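Local structure of phycoerythrin alpha-2 chain, chloroplastic (1XG0) at residues 8-13 and 45-50. The protein harvests light for photosynthesis as a bilin-carrying subunit of the cryptophyte phycobiliprotein complex. Residues are numbered along the deposited sequence; the frame is centred on the assembly and turned at random.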
ATOM      1  N   ALA B   8       3.314  18.109   7.329  1.00  6.45           N
ATOM      2  CA  ALA B   8       4.528  17.819   6.568  1.00  6.06           C
ATOM      3  C   ALA B   8       4.292  18.350   5.151  1.00  6.16           C
ATOM      4  O   ALA B   8       3.154  18.522   4.690  1.00  6.72           O
ATOM      5  CB  ALA B   8       4.823  16.339   6.547  1.00  6.77           C
ATOM      6  N   PRO B   9       5.403  18.529   4.405  1.00  6.12           N
ATOM      7  CA  PRO B   9       5.288  18.962   2.990  1.00  7.04           C
ATOM      8  C   PRO B   9       4.876  17.764   2.112  1.00  6.09           C
ATOM      9  O   PRO B   9       5.642  16.796   1.967  1.00  6.68           O
ATOM     10  CB  PRO B   9       6.696  19.443   2.652  1.00  7.90           C
ATOM     11  CG  PRO B   9       7.587  18.738   3.631  1.00  8.77           C
ATOM     12  CD  PRO B   9       6.790  18.581   4.878  1.00  6.91           C
ATOM     13  N   VAL B  10       3.687  17.845   1.538  1.00  6.03           N
ATOM     14  CA  VAL B  10       3.219  16.880   0.564  1.00  5.12           C
ATOM     15  C   VAL B  10       3.625  17.407  -0.815  1.00  5.42           C
ATOM     16  O   VAL B  10       3.177  18.494  -1.245  1.00  5.72           O
ATOM     17  CB  VAL B  10       1.717  16.640   0.636  1.00  5.93           C
ATOM     18  CG1 VAL B  10       1.224  15.743  -0.486  1.00  6.80           C
ATOM     19  CG2 VAL B  10       1.336  16.035   2.008  1.00  7.11           C
ATOM     20  N   ILE B  11       4.464  16.660  -1.492  1.00  5.18           N
ATOM     21  CA  ILE B  11       4.963  16.991  -2.836  1.00  4.85           C
ATOM     22  C   ILE B  11       4.221  16.131  -3.823  1.00  4.80           C
ATOM     23  O   ILE B  11       4.079  14.901  -3.658  1.00  5.67           O
ATOM     24  CB  ILE B  11       6.460  16.703  -2.914  1.00  5.44           C
ATOM     25  CG1 ILE B  11       7.233  17.565  -1.938  1.00  6.45           C
ATOM     26  CG2 ILE B  11       6.983  16.883  -4.334  1.00  5.67           C
ATOM     27  CD1 ILE B  11       8.636  17.039  -1.616  1.00  7.29           C
ATOM     28  N   THR B  12       3.727  16.762  -4.896  1.00  4.64           N
ATOM     29  CA  THR B  12       3.170  16.030  -6.030  1.00  5.10           C
ATOM     30  C   THR B  12       3.970  16.430  -7.270  1.00  5.39           C
ATOM     31  O   THR B  12       4.005  17.620  -7.632  1.00  6.45           O
ATOM     32  CB  THR B  12       1.704  16.323  -6.255  1.00  6.04           C
ATOM     33  OG1 THR B  12       0.944  16.232  -5.020  1.00  7.05           O
ATOM     34  CG2 THR B  12       1.096  15.310  -7.199  1.00  6.95           C
ATOM     35  N   ILE B  13       4.607  15.463  -7.890  1.00  5.59           N
ATOM     36  CA  ILE B  13       5.433  15.682  -9.092  1.00  6.51           C
ATOM     37  C   ILE B  13       4.547  15.343 -10.303  1.00  6.50           C
ATOM     38  O   ILE B  13       4.209  14.172 -10.535  1.00  8.12           O
ATOM     39  CB  ILE B  13       6.663  14.796  -9.071  1.00  6.50           C
ATOM     40  CG1 ILE B  13       7.583  14.956  -7.817  1.00  7.33           C
ATOM     41  CG2 ILE B  13       7.481  14.982 -10.361  1.00  8.20           C
ATOM     42  CD1 ILE B  13       8.199  16.325  -7.658  1.00  8.40           C
ATOM     43  N   VAL B  45       0.400  19.964   4.731  1.00  6.90           N
ATOM     44  CA  VAL B  45      -0.800  19.165   4.960  1.00  6.68           C
ATOM     45  C   VAL B  45      -0.672  18.493   6.310  1.00  6.23           C
ATOM     46  O   VAL B  45       0.372  17.917   6.610  1.00  6.75           O
ATOM     47  CB  VAL B  45      -0.994  18.099   3.847  1.00  7.54           C
ATOM     48  CG1 VAL B  45      -2.170  17.239   4.092  1.00  9.76           C
ATOM     49  CG2 VAL B  45      -1.066  18.780   2.464  1.00  8.70           C
ATOM     50  N   LYS B  46      -1.747  18.502   7.112  1.00  7.08           N
ATOM     51  CA  LYS B  46      -1.790  17.661   8.299  1.00  7.76           C
ATOM     52  C   LYS B  46      -1.882  16.195   7.870  1.00  6.55           C
ATOM     53  O   LYS B  46      -2.813  15.758   7.148  1.00  8.40           O
ATOM     54  CB  LYS B  46      -3.005  18.044   9.150  1.00  9.39           C
ATOM     55  CG  LYS B  46      -2.996  17.304  10.477  1.00 11.86           C
ATOM     56  CD  LYS B  46      -4.214  17.639  11.314  1.00 15.12           C
ATOM     57  CE  LYS B  46      -4.174  17.037  12.663  1.00 19.02           C
ATOM     58  NZ  LYS B  46      -5.440  17.385  13.433  1.00 21.78           N
ATOM     59  N   ILE B  47      -0.908  15.416   8.324  1.00  6.07           N
ATOM     60  CA  ILE B  47      -0.839  14.009   7.937  1.00  5.53           C
ATOM     61  C   ILE B  47      -1.772  13.217   8.864  1.00  6.03           C
ATOM     62  O   ILE B  47      -1.637  13.282  10.096  1.00  6.96           O
ATOM     63  CB  ILE B  47       0.598  13.500   8.044  1.00  5.39           C
ATOM     64  CG1 ILE B  47       1.552  14.364   7.191  1.00  5.91           C
ATOM     65  CG2 ILE B  47       0.668  12.037   7.638  1.00  5.96           C
ATOM     66  CD1 ILE B  47       1.129  14.569   5.739  1.00  5.90           C
ATOM     67  N   GLU B  48      -2.694  12.485   8.248  1.00  6.36           N
ATOM     68  CA  GLU B  48      -3.706  11.712   8.937  1.00  7.11           C
ATOM     69  C   GLU B  48      -3.693  10.277   8.433  1.00  6.02           C
ATOM     70  O   GLU B  48      -3.589  10.027   7.230  1.00  7.06           O
ATOM     71  CB  GLU B  48      -5.105  12.321   8.741  1.00 10.65           C
ATOM     72  CG  GLU B  48      -5.238  13.731   9.307  1.00 14.01           C
ATOM     73  CD  GLU B  48      -6.630  14.011   9.853  1.00 19.72           C
ATOM     74  OE1 GLU B  48      -7.506  14.340   9.008  1.00 19.66           O
ATOM     75  OE2 GLU B  48      -6.903  13.889  11.112  1.00 27.74           O
ATOM     76  N   VAL B  49      -3.891   9.352   9.366  1.00  5.76           N
ATOM     77  CA  VAL B  49      -4.022   7.923   9.068  1.00  5.51           C
ATOM     78  C   VAL B  49      -5.306   7.455   9.712  1.00  5.77           C
ATOM     79  O   VAL B  49      -5.547   7.729  10.903  1.00  6.92           O
ATOM     80  CB  VAL B  49      -2.810   7.114   9.572  1.00  6.27           C
ATOM     81  CG1 VAL B  49      -3.024   5.625   9.375  1.00  6.32           C
ATOM     82  CG2 VAL B  49      -1.566   7.572   8.822  1.00  6.90           C
ATOM     83  N   SER B  50      -6.117   6.732   8.946  1.00  5.77           N
ATOM     84  CA  SER B  50      -7.421   6.310   9.393  1.00  5.94           C
ATOM     85  C   SER B  50      -7.384   5.030  10.241  1.00  5.97           C
ATOM     86  O   SER B  50      -6.435   4.256  10.214  1.00  5.98           O
ATOM     87  CB  SER B  50      -8.303   6.023   8.193  1.00  6.99           C
ATOM     88  OG  SER B  50      -7.842   4.850   7.516  1.00  6.41           O
TER
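Ala8 and Val45 form an antiparallel hydrogen-bonded pair, identified by two reciprocal backbone bonds: Ala8 N to Val45 O at 3.0 Å and Val45 N to Ala8 O at 3.1 Å. The N-H...O angles, 156° and 164°, show that both are fairly straight. Packing is densest beside this pair, where Val10 reaches across to Val45. Val10 CG2 does the touching, lying 3.6 Å from Val45 CB and 3.7 Å from Val45 CG2, and the two valine side chains cross obliquely. In Val10, CG1 lies anti to the backbone N (chi1 174°), which sets CG2 beside that N and anti to the carbonyl carbon. Ile47 extends the apolar cluster: its CG1 meets the methyl of Ala8 (CG1 to CB 3.9 Å), while its CD1 approaches Val10 CG2 at 4.0 Å. One methyl branch of Val10 therefore touches both Val45 and Ile47.

The pairing belongs to the two-stranded antiparallel sheet of strands 7-15 and 38-46, joined by the long loop between them, the extended part of this small alpha chain, and lies near the end where the chain leaves the second strand for helix 51-64. Backbone bonds of Val10 with Gln43 and Thr12 with Lys41, a residue that binds 15,16-dihydrobiliverdin, carry the pairing onward; Ile47 bonds with Ala6 just beyond strand 38-46.

Away from this cluster the segments separate. The solvent side is marked by the exposed Lys46 and Glu48: Lys46 points away from residues 8-13 and Glu48 lies beyond contact. Pro9 also points away from residues 45-50, but it is buried, packing on an aromatic side chain of another protein chain. Farther on, Ile13 touches a bound phycoerythrobilin, whereas Ser50 N-caps helix 51-64 through a hydrogen bond from Thr53 N to its OG.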